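Side-chain contacts in aromatic amino acid aminotransferase I (Candida albicans WO-1, PDB 6HNU), which probably catalyses transfer of the amino group between aromatic L-amino acids and 2-oxoglutarate, using pyridoxal 5'-phosphate as cofactor: residues E197-S200 / R201-G204; G189-P192 / E193-E196; E84-K88 / A89-V93; N341-L344 / R345-H349; G477-K480 / F481-V485. All coordinates share one frame; numbering follows the deposited sequence.

Contact 1 of 5, residues E197-S200 / R201-G204; sequences ELMS and RWVG
The backbone oxygen Glu-197 O receives two donors at the end of helix 192-200: the hydroxyl Ser-200 OG at 2.7 Å and, weakly, the amide Arg-201 N at 3.4 Å. Ser-200 reaches back because its OG stands between the backbone N and the carbonyl carbon (chi1 68°). Arg-201 is the first residue to leave helical angles, and the next amide, Trp-202 N, donates to Met-199 O at 3.1 Å, an i to i+3 bond. The side chain of Arg-201 folds back over the last turn. The face of its guanidinium lies over Leu-198 CA, and Leu-198 CD1 comes within 3.5 Å of Arg-201 NH2. Glu-197 OE2 meets the same group near its plane, but the salt bridge to Arg-201 NH1 is long, at 4.0 Å. Further along, Met-199 SD stands obliquely 4.9 Å from the centroid of the Trp-202 six-membered ring, a Met-aromatic contact, while Trp-202 NE1 bonds to Asn-205 O. Glu-197 O and Met-199 O thus both find donors at the helix end, whereas the long surface charge pair probably adds only modest attraction.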
loop_
_atom_site.group_PDB
_atom_site.type_symbol
_atom_site.label_atom_id
_atom_site.label_comp_id
_atom_site.label_asym_id
_atom_site.label_seq_id
_atom_site.Cartn_x
_atom_site.Cartn_y
_atom_site.Cartn_z
ATOM N N GLU B 197 -11.045 26.904 23.610
ATOM C CA GLU B 197 -12.014 27.999 23.320
ATOM C C GLU B 197 -12.800 27.588 22.066
ATOM O O GLU B 197 -14.039 27.685 22.091
ATOM C CB GLU B 197 -11.295 29.337 23.128
ATOM C CG GLU B 197 -12.157 30.409 22.449
ATOM C CD GLU B 197 -13.334 30.800 23.300
ATOM O OE1 GLU B 197 -13.298 30.465 24.511
ATOM O OE2 GLU B 197 -14.290 31.438 22.778
ATOM N N LEU B 198 -12.091 27.177 21.017
ATOM C CA LEU B 198 -12.689 26.718 19.737
ATOM C C LEU B 198 -13.742 25.642 20.023
ATOM O O LEU B 198 -14.832 25.699 19.442
ATOM C CB LEU B 198 -11.577 26.191 18.837
ATOM C CG LEU B 198 -12.003 25.742 17.443
ATOM C CD1 LEU B 198 -12.585 26.898 16.649
ATOM C CD2 LEU B 198 -10.815 25.162 16.700
ATOM N N MET B 199 -13.406 24.657 20.854
ATOM C CA MET B 199 -14.321 23.544 21.182
ATOM C C MET B 199 -15.465 24.048 22.061
ATOM O O MET B 199 -16.566 23.555 21.899
ATOM C CB MET B 199 -13.564 22.399 21.861
ATOM C CG MET B 199 -12.659 21.620 20.909
ATOM S SD MET B 199 -13.417 21.079 19.336
ATOM C CE MET B 199 -14.936 20.315 19.898
ATOM N N SER B 200 -15.228 24.958 23.003
ATOM C CA SER B 200 -16.265 25.364 23.993
ATOM C C SER B 200 -17.467 25.977 23.262
ATOM O O SER B 200 -18.550 25.883 23.823
ATOM C CB SER B 200 -15.745 26.314 25.039
ATOM O OG SER B 200 -15.432 27.556 24.422
ATOM N N ARG B 201 -17.271 26.580 22.086
ATOM C CA ARG B 201 -18.355 27.242 21.298
ATOM C C ARG B 201 -18.599 26.497 19.980
ATOM O O ARG B 201 -19.199 27.093 19.044
ATOM C CB ARG B 201 -18.034 28.712 21.043
ATOM C CG ARG B 201 -16.554 29.044 21.010
ATOM C CD ARG B 201 -16.267 30.358 20.317
ATOM N NE ARG B 201 -15.979 30.045 18.924
ATOM C CZ ARG B 201 -14.768 29.937 18.359
ATOM N NH1 ARG B 201 -13.651 30.176 19.052
ATOM N NH2 ARG B 201 -14.707 29.605 17.069
ATOM N N TRP B 202 -18.169 25.236 19.889
ATOM C CA TRP B 202 -18.266 24.485 18.612
ATOM C C TRP B 202 -19.727 24.440 18.152
ATOM O O TRP B 202 -20.565 23.926 18.916
ATOM C CB TRP B 202 -17.726 23.057 18.729
ATOM C CG TRP B 202 -17.606 22.429 17.379
ATOM C CD1 TRP B 202 -18.497 21.590 16.771
ATOM C CD2 TRP B 202 -16.558 22.671 16.431
ATOM N NE1 TRP B 202 -18.065 21.271 15.513
ATOM C CE2 TRP B 202 -16.871 21.913 15.275
ATOM C CE3 TRP B 202 -15.357 23.385 16.465
ATOM C CZ2 TRP B 202 -16.028 21.873 14.168
ATOM C CZ3 TRP B 202 -14.546 23.369 15.352
ATOM C CH2 TRP B 202 -14.870 22.611 14.224
ATOM N N VAL B 203 -20.006 24.869 16.931
ATOM C CA VAL B 203 -21.369 24.685 16.336
ATOM C C VAL B 203 -21.392 23.433 15.435
ATOM O O VAL B 203 -20.417 23.192 14.694
ATOM C CB VAL B 203 -21.855 25.946 15.590
ATOM C CG1 VAL B 203 -20.940 26.362 14.467
ATOM C CG2 VAL B 203 -23.245 25.738 15.019
ATOM N N GLY B 204 -22.497 22.684 15.487
ATOM C CA GLY B 204 -22.795 21.543 14.596
ATOM C C GLY B 204 -22.060 20.299 15.056
ATOM O O GLY B 204 -21.646 20.237 16.253
#

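Contact 2 of 5, residues G189-P192 / E193-E196; sequences GIIP and EKLE
Ile-191 meets Lys-194 and Leu-195 where strand 189-190, at one edge of the large mixed sheet of the aminotransferase fold, turns into helix 192-200. Ile-191 holds the N-cap position, yet its side chain is a hydrocarbon, and what it offers the first turn is its carbonyl. Among the backbone bonds, Ile-191 O accepts two weak ones, from Lys-194 N at 3.2 Å and from Leu-195 N at 3.3 Å. Pro-192, which has no N-H to place in this opening turn, gives its O to Glu-196 N at 2.9 Å, the first firm link of the helix. The charged contact belongs to Glu-196, whose OE2 leaves the turn for a salt bridge to Lys-238 and a hydrogen bond to Tyr-239, tying this helix to helix 226-239. Apolar contacts complete the account. Ile-190 CG2 approaches Leu-195 CD2 loosely, at 4.4 Å, beside the sheet, where Leu-195 also packs on Leu-160. Beside strand 179-186, where both touch Thr-184, Ile-191 and Lys-194 run side by side in the same direction, bringing Ile-191 CD1 to 3.8 Å from Lys-194 CE.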
loop_
_atom_site.group_PDB
_atom_site.type_symbol
_atom_site.label_atom_id
_atom_site.label_comp_id
_atom_site.label_asym_id
_atom_site.label_seq_id
_atom_site.Cartn_x
_atom_site.Cartn_y
_atom_site.Cartn_z
ATOM N N GLY B 189 4.042 25.318 18.957
ATOM C CA GLY B 189 2.969 24.463 18.429
ATOM C C GLY B 189 1.581 24.912 18.829
ATOM O O GLY B 189 1.377 26.079 19.174
ATOM N N ILE B 190 0.642 23.977 18.789
ATOM C CA ILE B 190 -0.784 24.204 19.130
ATOM C C ILE B 190 -0.825 24.961 20.471
ATOM O O ILE B 190 -0.205 24.499 21.451
ATOM C CB ILE B 190 -1.515 22.863 19.245
ATOM C CG1 ILE B 190 -1.693 22.178 17.892
ATOM C CG2 ILE B 190 -2.831 23.004 19.995
ATOM C CD1 ILE B 190 -2.206 20.754 18.011
ATOM N N ILE B 191 -1.676 25.981 20.539
ATOM C CA ILE B 191 -1.931 26.741 21.799
ATOM C C ILE B 191 -3.150 26.121 22.462
ATOM O O ILE B 191 -4.274 26.288 21.973
ATOM C CB ILE B 191 -2.128 28.246 21.507
ATOM C CG1 ILE B 191 -0.931 28.866 20.778
ATOM C CG2 ILE B 191 -2.437 28.938 22.847
ATOM C CD1 ILE B 191 -1.174 30.278 20.257
ATOM N N PRO B 192 -3.005 25.379 23.584
ATOM C CA PRO B 192 -4.155 24.694 24.163
ATOM C C PRO B 192 -5.355 25.597 24.476
ATOM O O PRO B 192 -6.460 25.158 24.206
ATOM C CB PRO B 192 -3.550 24.057 25.418
ATOM C CG PRO B 192 -2.114 23.813 24.990
ATOM C CD PRO B 192 -1.771 25.130 24.330
ATOM N N GLU B 193 -5.151 26.812 25.043
ATOM C CA GLU B 193 -6.297 27.695 25.392
ATOM C C GLU B 193 -7.188 27.943 24.149
ATOM O O GLU B 193 -8.399 27.927 24.286
ATOM C CB GLU B 193 -5.852 29.038 25.988
ATOM C CG GLU B 193 -6.967 30.078 25.975
ATOM C CD GLU B 193 -6.675 31.433 26.602
ATOM O OE1 GLU B 193 -5.506 31.763 26.707
ATOM O OE2 GLU B 193 -7.636 32.147 26.963
ATOM N N LYS B 194 -6.635 28.211 22.987
ATOM C CA LYS B 194 -7.444 28.578 21.791
ATOM C C LYS B 194 -8.165 27.337 21.235
ATOM O O LYS B 194 -9.344 27.488 20.786
ATOM C CB LYS B 194 -6.547 29.186 20.730
ATOM C CG LYS B 194 -5.881 30.488 21.119
ATOM C CD LYS B 194 -5.034 31.016 20.002
ATOM C CE LYS B 194 -4.368 32.347 20.283
ATOM N NZ LYS B 194 -5.379 33.385 20.569
ATOM N N LEU B 195 -7.548 26.155 21.378
ATOM C CA LEU B 195 -8.203 24.863 21.040
ATOM C C LEU B 195 -9.389 24.614 21.984
ATOM O O LEU B 195 -10.492 24.288 21.492
ATOM C CB LEU B 195 -7.172 23.725 21.086
ATOM C CG LEU B 195 -7.780 22.333 20.933
ATOM C CD1 LEU B 195 -8.387 22.182 19.548
ATOM C CD2 LEU B 195 -6.741 21.256 21.154
ATOM N N GLU B 196 -9.201 24.796 23.305
ATOM C CA GLU B 196 -10.293 24.687 24.301
ATOM C C GLU B 196 -11.408 25.664 23.912
ATOM O O GLU B 196 -12.566 25.291 23.987
ATOM C CB GLU B 196 -9.789 25.003 25.714
ATOM C CG GLU B 196 -10.877 25.118 26.774
ATOM C CD GLU B 196 -11.733 23.894 27.033
ATOM O OE1 GLU B 196 -11.185 22.786 27.037
ATOM O OE2 GLU B 196 -12.917 24.056 27.338
#

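Contact 3 of 5, residues E84-K88 / A89-V93; sequences EVFKK and AADNV
Between Phe-86, last residue of strand 81-86, and Asn-92 the chain reverses through the 3-10 segment 89-91, whose turn is held by Asp-91 N bonding to Lys-88 O at 3.0 Å. The side chain of Asn-92 then turns back on the strand end and engages both polar backbone atoms of one residue. Its OD1 takes Phe-86 N at 2.8 Å, with the donor in the carbonyl plane on a lone pair, and its ND2 gives a bond to Phe-86 O at 3.2 Å, slightly out of the amide plane. A primary amide can do this because it carries acceptor and donor side by side, as a neighbouring strand would. A water joins Asn-92 OD1 to Glu-84 O and Val-93 N, extending the link to two residues before Phe-86 and to the one next after Asn-92. The side chains of Phe-86 and Asp-91 cross at about a right angle: Asp-91 CB makes an off-centre CH-pi contact 4.0 Å from the ring centroid, and Asn-92 OD1 lies at the ring edge. On the solvent side, Lys-88 NZ and Asp-91 OD2 stand 4.2 Å apart, beyond a salt bridge. One water bridges them, donating to Asp-91 OD2 at 2.6 Å and accepting from Lys-88 NZ at 2.9 Å, while a second ties the same carboxylate oxygen to Lys-88 N. Around the turn, Val-85 pairs with Val-58 of strand 57-62 in the two-stranded antiparallel sheet, Phe-86 packs on Lys-57, and backbone bonds reach Leu-99 and Ala-100 of helix 99-102.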
loop_
_atom_site.group_PDB
_atom_site.type_symbol
_atom_site.label_atom_id
_atom_site.label_comp_id
_atom_site.label_asym_id
_atom_site.label_seq_id
_atom_site.Cartn_x
_atom_site.Cartn_y
_atom_site.Cartn_z
ATOM N N GLU B 84 20.428 -13.357 6.980
ATOM C CA GLU B 84 19.927 -14.297 5.971
ATOM C C GLU B 84 18.520 -14.720 6.372
ATOM O O GLU B 84 18.303 -15.078 7.558
ATOM C CB GLU B 84 20.833 -15.519 5.901
ATOM C CG GLU B 84 22.233 -15.191 5.432
ATOM C CD GLU B 84 22.975 -16.435 4.967
ATOM O OE1 GLU B 84 22.939 -17.415 5.724
ATOM O OE2 GLU B 84 23.521 -16.438 3.821
ATOM N N VAL B 85 17.597 -14.595 5.423
ATOM C CA VAL B 85 16.270 -15.236 5.512
ATOM C C VAL B 85 16.134 -16.259 4.386
ATOM O O VAL B 85 15.929 -15.898 3.210
ATOM C CB VAL B 85 15.150 -14.193 5.513
ATOM C CG1 VAL B 85 13.838 -14.899 5.779
ATOM C CG2 VAL B 85 15.422 -13.111 6.570
ATOM N N PHE B 86 16.203 -17.533 4.756
ATOM C CA PHE B 86 15.941 -18.662 3.848
ATOM C C PHE B 86 14.436 -18.858 3.649
ATOM O O PHE B 86 13.611 -18.448 4.512
ATOM C CB PHE B 86 16.571 -19.926 4.439
ATOM C CG PHE B 86 18.071 -19.936 4.370
ATOM C CD1 PHE B 86 18.833 -19.376 5.384
ATOM C CD2 PHE B 86 18.720 -20.521 3.292
ATOM C CE1 PHE B 86 20.221 -19.425 5.322
ATOM C CE2 PHE B 86 20.114 -20.547 3.229
ATOM C CZ PHE B 86 20.854 -19.995 4.241
ATOM N N LYS B 87 14.101 -19.535 2.540
ATOM C CA LYS B 87 12.729 -19.969 2.196
ATOM C C LYS B 87 12.188 -20.900 3.288
ATOM O O LYS B 87 11.000 -20.731 3.680
ATOM C CB LYS B 87 12.751 -20.640 0.817
ATOM C CG LYS B 87 11.411 -21.146 0.289
ATOM C CD LYS B 87 11.425 -21.171 -1.226
ATOM C CE LYS B 87 10.205 -21.778 -1.847
ATOM N NZ LYS B 87 10.365 -21.921 -3.302
ATOM N N LYS B 88 13.011 -21.832 3.783
ATOM C CA LYS B 88 12.544 -22.874 4.743
ATOM C C LYS B 88 12.950 -22.518 6.177
ATOM O O LYS B 88 14.130 -22.190 6.409
ATOM C CB LYS B 88 13.119 -24.252 4.387
ATOM C CG LYS B 88 12.730 -24.808 3.018
ATOM C CD LYS B 88 13.143 -26.266 2.775
ATOM C CE LYS B 88 14.346 -26.729 3.582
ATOM N NZ LYS B 88 14.918 -28.009 3.095
ATOM N N ALA B 89 12.004 -22.627 7.114
ATOM C CA ALA B 89 12.203 -22.348 8.556
ATOM C C ALA B 89 13.447 -23.089 9.095
ATOM O O ALA B 89 14.286 -22.451 9.804
ATOM C CB ALA B 89 10.956 -22.691 9.319
ATOM N N ALA B 90 13.654 -24.354 8.713
ATOM C CA ALA B 90 14.738 -25.186 9.286
ATOM C C ALA B 90 16.102 -24.610 8.910
ATOM O O ALA B 90 17.079 -24.942 9.614
ATOM C CB ALA B 90 14.613 -26.631 8.856
ATOM N N ASP B 91 16.187 -23.782 7.861
ATOM C CA ASP B 91 17.486 -23.256 7.376
ATOM C C ASP B 91 17.832 -21.924 8.068
ATOM O O ASP B 91 18.904 -21.347 7.732
ATOM C CB ASP B 91 17.476 -23.125 5.846
ATOM C CG ASP B 91 17.437 -24.459 5.130
ATOM O OD1 ASP B 91 17.886 -25.457 5.731
ATOM O OD2 ASP B 91 16.955 -24.495 3.993
ATOM N N ASN B 92 16.971 -21.435 8.967
ATOM C CA ASN B 92 17.067 -20.076 9.564
ATOM C C ASN B 92 17.499 -20.148 11.027
ATOM O O ASN B 92 17.145 -21.099 11.731
ATOM C CB ASN B 92 15.752 -19.296 9.490
ATOM C CG ASN B 92 15.507 -18.696 8.125
ATOM O OD1 ASN B 92 16.451 -18.223 7.493
ATOM N ND2 ASN B 92 14.254 -18.700 7.684
ATOM N N VAL B 93 18.186 -19.104 11.486
ATOM C CA VAL B 93 18.348 -18.817 12.934
ATOM C C VAL B 93 16.945 -18.628 13.512
ATOM O O VAL B 93 15.947 -18.534 12.770
ATOM C CB VAL B 93 19.275 -17.602 13.129
ATOM C CG1 VAL B 93 20.623 -17.852 12.463
ATOM C CG2 VAL B 93 18.660 -16.307 12.600
HETATM O O HOH W 1 18.830 -17.124 9.252
HETATM O O HOH W 2 15.668 -22.637 2.518
HETATM O O HOH W 3 17.351 -26.584 2.511
#

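Contact 4 of 5, residues N341-L344 / R345-H349; sequences NALL and RKWGH
Asn-341 with Arg-345 and Leu-343 with Trp-347 form two i to i+4 side-chain pairs along the early turns of helix 334-377, the long helix of this fold, one polar and one apolar. In the polar pair Arg-345 NE donates to Asn-341 OD1 at 2.9 Å, with an N-H...O angle of 142°. The oxygen lies in the guanidinium plane, while the donor is tilted from the amide's own carbonyl plane. Asn-341 CG is anti to the backbone N (chi1 -178°), and the arginine chain runs extended from CG to NE, which brings the two groups together one turn apart. Asn-341 ND2 bonds to Asp-95 O, so the buried amide is satisfied at both ends. Arg-345 NH2 bonds to Glu-113 O and Gln-116 OE1, and Arg-345 NH1 hydrogen-bonds to a Tris molecule, probably from the crystallisation liquor. In the apolar pair Leu-343 CD2 sits over the face of the Trp-347 six-membered ring, 3.6 Å from its centroid and 10° off the normal, a CH-pi contact. The carbonyl Leu-343 O serves the same residue, accepting Trp-347 N at 3.0 Å and lying over the ring face, 3.4 Å from Trp-347 CG. The apolar pair packs on Ile-62 of strand 57-62 and on Phe-55 and Pro-54 of the second subunit, with Trp-347 NE1 bonded to Pro-63 O and the indole edge-to-face with Phe-67; the polar pair faces helix 112-126, and Ala-342 lies against strand 81-86.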
loop_
_atom_site.group_PDB
_atom_site.type_symbol
_atom_site.label_atom_id
_atom_site.label_comp_id
_atom_site.label_asym_id
_atom_site.label_seq_id
_atom_site.Cartn_x
_atom_site.Cartn_y
_atom_site.Cartn_z
ATOM N N ASN B 341 12.351 -7.443 10.372
ATOM C CA ASN B 341 12.369 -8.427 11.482
ATOM C C ASN B 341 13.801 -8.980 11.698
ATOM O O ASN B 341 14.219 -9.083 12.867
ATOM C CB ASN B 341 11.366 -9.525 11.224
ATOM C CG ASN B 341 11.319 -10.521 12.359
ATOM O OD1 ASN B 341 10.826 -10.225 13.445
ATOM N ND2 ASN B 341 11.859 -11.691 12.112
ATOM N N ALA B 342 14.500 -9.339 10.633
ATOM C CA ALA B 342 15.873 -9.916 10.692
ATOM C C ALA B 342 16.839 -8.875 11.264
ATOM O O ALA B 342 17.544 -9.190 12.222
ATOM C CB ALA B 342 16.276 -10.411 9.347
ATOM N N LEU B 343 16.777 -7.628 10.777
ATOM C CA LEU B 343 17.648 -6.539 11.258
ATOM C C LEU B 343 17.344 -6.270 12.732
ATOM O O LEU B 343 18.297 -6.244 13.517
ATOM C CB LEU B 343 17.489 -5.310 10.356
ATOM C CG LEU B 343 18.235 -4.066 10.825
ATOM C CD1 LEU B 343 18.623 -3.194 9.627
ATOM C CD2 LEU B 343 17.390 -3.289 11.817
ATOM N N LEU B 344 16.076 -6.127 13.125
ATOM C CA LEU B 344 15.727 -5.707 14.498
ATOM C C LEU B 344 16.110 -6.805 15.493
ATOM O O LEU B 344 16.557 -6.455 16.597
ATOM C CB LEU B 344 14.239 -5.349 14.563
ATOM C CG LEU B 344 13.842 -4.083 13.783
ATOM C CD1 LEU B 344 12.344 -4.026 13.607
ATOM C CD2 LEU B 344 14.335 -2.826 14.470
ATOM N N ARG B 345 15.917 -8.070 15.127
ATOM C CA ARG B 345 16.210 -9.222 16.021
ATOM C C ARG B 345 17.715 -9.469 16.073
ATOM O O ARG B 345 18.188 -9.882 17.139
ATOM C CB ARG B 345 15.428 -10.443 15.558
ATOM C CG ARG B 345 13.957 -10.289 15.914
ATOM C CD ARG B 345 13.084 -11.436 15.503
ATOM N NE ARG B 345 11.740 -11.213 16.014
ATOM C CZ ARG B 345 11.348 -11.493 17.255
ATOM N NH1 ARG B 345 12.204 -12.035 18.116
ATOM N NH2 ARG B 345 10.109 -11.228 17.633
ATOM N N LYS B 346 18.441 -9.137 15.014
ATOM C CA LYS B 346 19.924 -9.290 14.997
ATOM C C LYS B 346 20.520 -8.225 15.931
ATOM O O LYS B 346 21.402 -8.534 16.765
ATOM C CB LYS B 346 20.480 -9.189 13.579
ATOM C CG LYS B 346 22.000 -9.321 13.489
ATOM C CD LYS B 346 22.482 -10.675 13.995
ATOM C CE LYS B 346 23.991 -10.804 13.985
ATOM N NZ LYS B 346 24.401 -12.116 14.540
ATOM N N TRP B 347 19.996 -6.999 15.862
ATOM C CA TRP B 347 20.422 -5.901 16.751
ATOM C C TRP B 347 19.898 -6.137 18.161
ATOM O O TRP B 347 20.574 -5.749 19.145
ATOM C CB TRP B 347 19.925 -4.584 16.168
ATOM C CG TRP B 347 20.601 -4.113 14.925
ATOM C CD1 TRP B 347 21.623 -4.672 14.219
ATOM C CD2 TRP B 347 20.286 -2.885 14.271
ATOM N NE1 TRP B 347 21.935 -3.873 13.153
ATOM C CE2 TRP B 347 21.133 -2.769 13.167
ATOM C CE3 TRP B 347 19.358 -1.874 14.533
ATOM C CZ2 TRP B 347 21.090 -1.660 12.309
ATOM C CZ3 TRP B 347 19.302 -0.790 13.685
ATOM C CH2 TRP B 347 20.170 -0.675 12.593
ATOM N N GLY B 348 18.718 -6.745 18.255
ATOM C CA GLY B 348 17.924 -6.837 19.490
ATOM C C GLY B 348 17.411 -5.484 19.929
ATOM O O GLY B 348 17.766 -4.444 19.330
ATOM N N HIS B 349 16.537 -5.464 20.913
ATOM C CA HIS B 349 16.062 -4.182 21.485
ATOM C C HIS B 349 17.261 -3.334 21.899
ATOM O O HIS B 349 17.232 -2.083 21.741
ATOM C CB HIS B 349 15.114 -4.460 22.636
ATOM C CG HIS B 349 13.803 -4.892 22.133
ATOM N ND1 HIS B 349 13.001 -4.036 21.407
ATOM C CD2 HIS B 349 13.175 -6.083 22.192
ATOM C CE1 HIS B 349 11.921 -4.673 21.051
ATOM N NE2 HIS B 349 11.979 -5.933 21.557
#

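Contact 5 of 5, residues G477-K480 / F481-V485; sequences GLEK and FGKAV
Leu-478 and Phe-481 lie on the buried side of helix 471-489, which packs against the four-stranded antiparallel sheet and whose turns are joined by regular i to i+4 bonding. The packing here is close at the backbone: Gly-482 N donates to Leu-478 O at 2.9 Å, and Phe-481 CB rests 3.6 Å from the same oxygen. Gly-482, one turn after Leu-478, adds no side chain of its own. Between the two large side chains the touch is slight, Leu-478 CD2 coming to 4.5 Å from Phe-481 CB, since the two diverge, each towards partners in the rest of the fold. With chi1 at -173° the phenyl ring swings away from the preceding turn and meets Phe-462 of strand 459-465 edge-to-face. Leu-478 packs on Leu-374 of helix 334-377, on Phe-394 of strand 393-399 and on Leu-43 of the second subunit. The contrasting side carries Glu-479 and Lys-483. Their backbones are joined firmly, Lys-483 N to Glu-479 O at 3.0 Å, but the charged ends stay apart: Glu-479 OE2 and Lys-483 NZ are 4.8 Å from one another, so any attraction is probably weak. The lysine chain bends twice towards its tip. Where it starts, Lys-483 CB lies 3.4 Å from Lys-480 O, three residues back.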
loop_
_atom_site.group_PDB
_atom_site.type_symbol
_atom_site.label_atom_id
_atom_site.label_comp_id
_atom_site.label_asym_id
_atom_site.label_seq_id
_atom_site.Cartn_x
_atom_site.Cartn_y
_atom_site.Cartn_z
ATOM N N GLY B 477 24.638 27.780 2.680
ATOM C CA GLY B 477 23.238 28.081 2.333
ATOM C C GLY B 477 22.704 29.198 3.187
ATOM O O GLY B 477 22.149 30.157 2.625
ATOM N N LEU B 478 22.909 29.094 4.499
ATOM C CA LEU B 478 22.263 29.978 5.487
ATOM C C LEU B 478 22.964 31.337 5.515
ATOM O O LEU B 478 22.307 32.330 5.878
ATOM C CB LEU B 478 22.314 29.256 6.822
ATOM C CG LEU B 478 21.307 28.115 6.921
ATOM C CD1 LEU B 478 21.299 27.581 8.331
ATOM C CD2 LEU B 478 19.919 28.603 6.535
ATOM N N GLU B 479 24.231 31.381 5.112
ATOM C CA GLU B 479 24.946 32.671 4.909
ATOM C C GLU B 479 24.272 33.369 3.724
ATOM O O GLU B 479 23.907 34.525 3.870
ATOM C CB GLU B 479 26.448 32.467 4.697
ATOM C CG GLU B 479 27.151 33.741 4.250
ATOM C CD GLU B 479 28.650 33.773 4.497
ATOM O OE1 GLU B 479 29.334 32.806 4.104
ATOM O OE2 GLU B 479 29.124 34.774 5.079
ATOM N N LYS B 480 24.052 32.648 2.629
ATOM C CA LYS B 480 23.370 33.196 1.431
ATOM C C LYS B 480 21.957 33.650 1.818
ATOM O O LYS B 480 21.523 34.678 1.273
ATOM C CB LYS B 480 23.455 32.213 0.262
ATOM C CG LYS B 480 24.852 32.044 -0.305
ATOM C CD LYS B 480 24.993 30.993 -1.388
ATOM C CE LYS B 480 26.387 30.999 -1.987
ATOM N NZ LYS B 480 26.662 29.779 -2.785
ATOM N N PHE B 481 21.287 32.986 2.773
ATOM C CA PHE B 481 19.902 33.330 3.180
ATOM C C PHE B 481 19.937 34.620 3.997
ATOM O O PHE B 481 19.077 35.496 3.816
ATOM C CB PHE B 481 19.232 32.210 3.979
ATOM C CG PHE B 481 17.777 32.469 4.244
ATOM C CD1 PHE B 481 16.837 32.359 3.232
ATOM C CD2 PHE B 481 17.347 32.899 5.483
ATOM C CE1 PHE B 481 15.497 32.619 3.476
ATOM C CE2 PHE B 481 16.010 33.177 5.719
ATOM C CZ PHE B 481 15.091 33.036 4.714
ATOM N N GLY B 482 20.905 34.724 4.900
ATOM C CA GLY B 482 21.150 35.956 5.666
ATOM C C GLY B 482 21.335 37.149 4.724
ATOM O O GLY B 482 20.699 38.187 4.982
ATOM N N LYS B 483 22.136 36.995 3.676
ATOM C CA LYS B 483 22.393 38.061 2.657
ATOM C C LYS B 483 21.072 38.470 2.000
ATOM O O LYS B 483 20.850 39.678 1.768
ATOM C CB LYS B 483 23.224 37.577 1.470
ATOM C CG LYS B 483 24.723 37.462 1.653
ATOM C CD LYS B 483 25.434 37.499 0.305
ATOM C CE LYS B 483 26.460 36.402 0.125
ATOM N NZ LYS B 483 27.695 36.663 0.908
ATOM N N ALA B 484 20.258 37.472 1.637
ATOM C CA ALA B 484 18.985 37.676 0.924
ATOM C C ALA B 484 18.054 38.483 1.829
ATOM O O ALA B 484 17.425 39.466 1.328
ATOM C CB ALA B 484 18.414 36.341 0.487
ATOM N N VAL B 485 18.025 38.178 3.130
ATOM C CA VAL B 485 17.163 38.923 4.092
ATOM C C VAL B 485 17.736 40.345 4.233
ATOM O O VAL B 485 16.928 41.294 4.240
ATOM C CB VAL B 485 17.012 38.225 5.459
ATOM C CG1 VAL B 485 16.227 39.077 6.462
ATOM C CG2 VAL B 485 16.324 36.877 5.301
#

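Contacts 1 and 2 describe the two ends of one helix, 192-200, with centres 13 Å apart. Contacts 3 and 4 are the other close pair, centres 15 Å apart, and they touch directly, Val-85 CG2 lying 4.0 Å from Ala-342 CB. The two pairs stand on opposite sides of the chain's centre; contacts 1 and 3 are 57 Å apart between centres. Contact 5 touches none of the others, its nearest atoms being about 19 Å from those of contact 2, but like contact 4 it meets the second subunit. None of the five binds the cofactor: the side chain of Ile-190 is about 13 Å from a bound pyridoxal phosphate, and that of Leu-344 about 12 Å from that of Ser-297, a cofactor-binding residue.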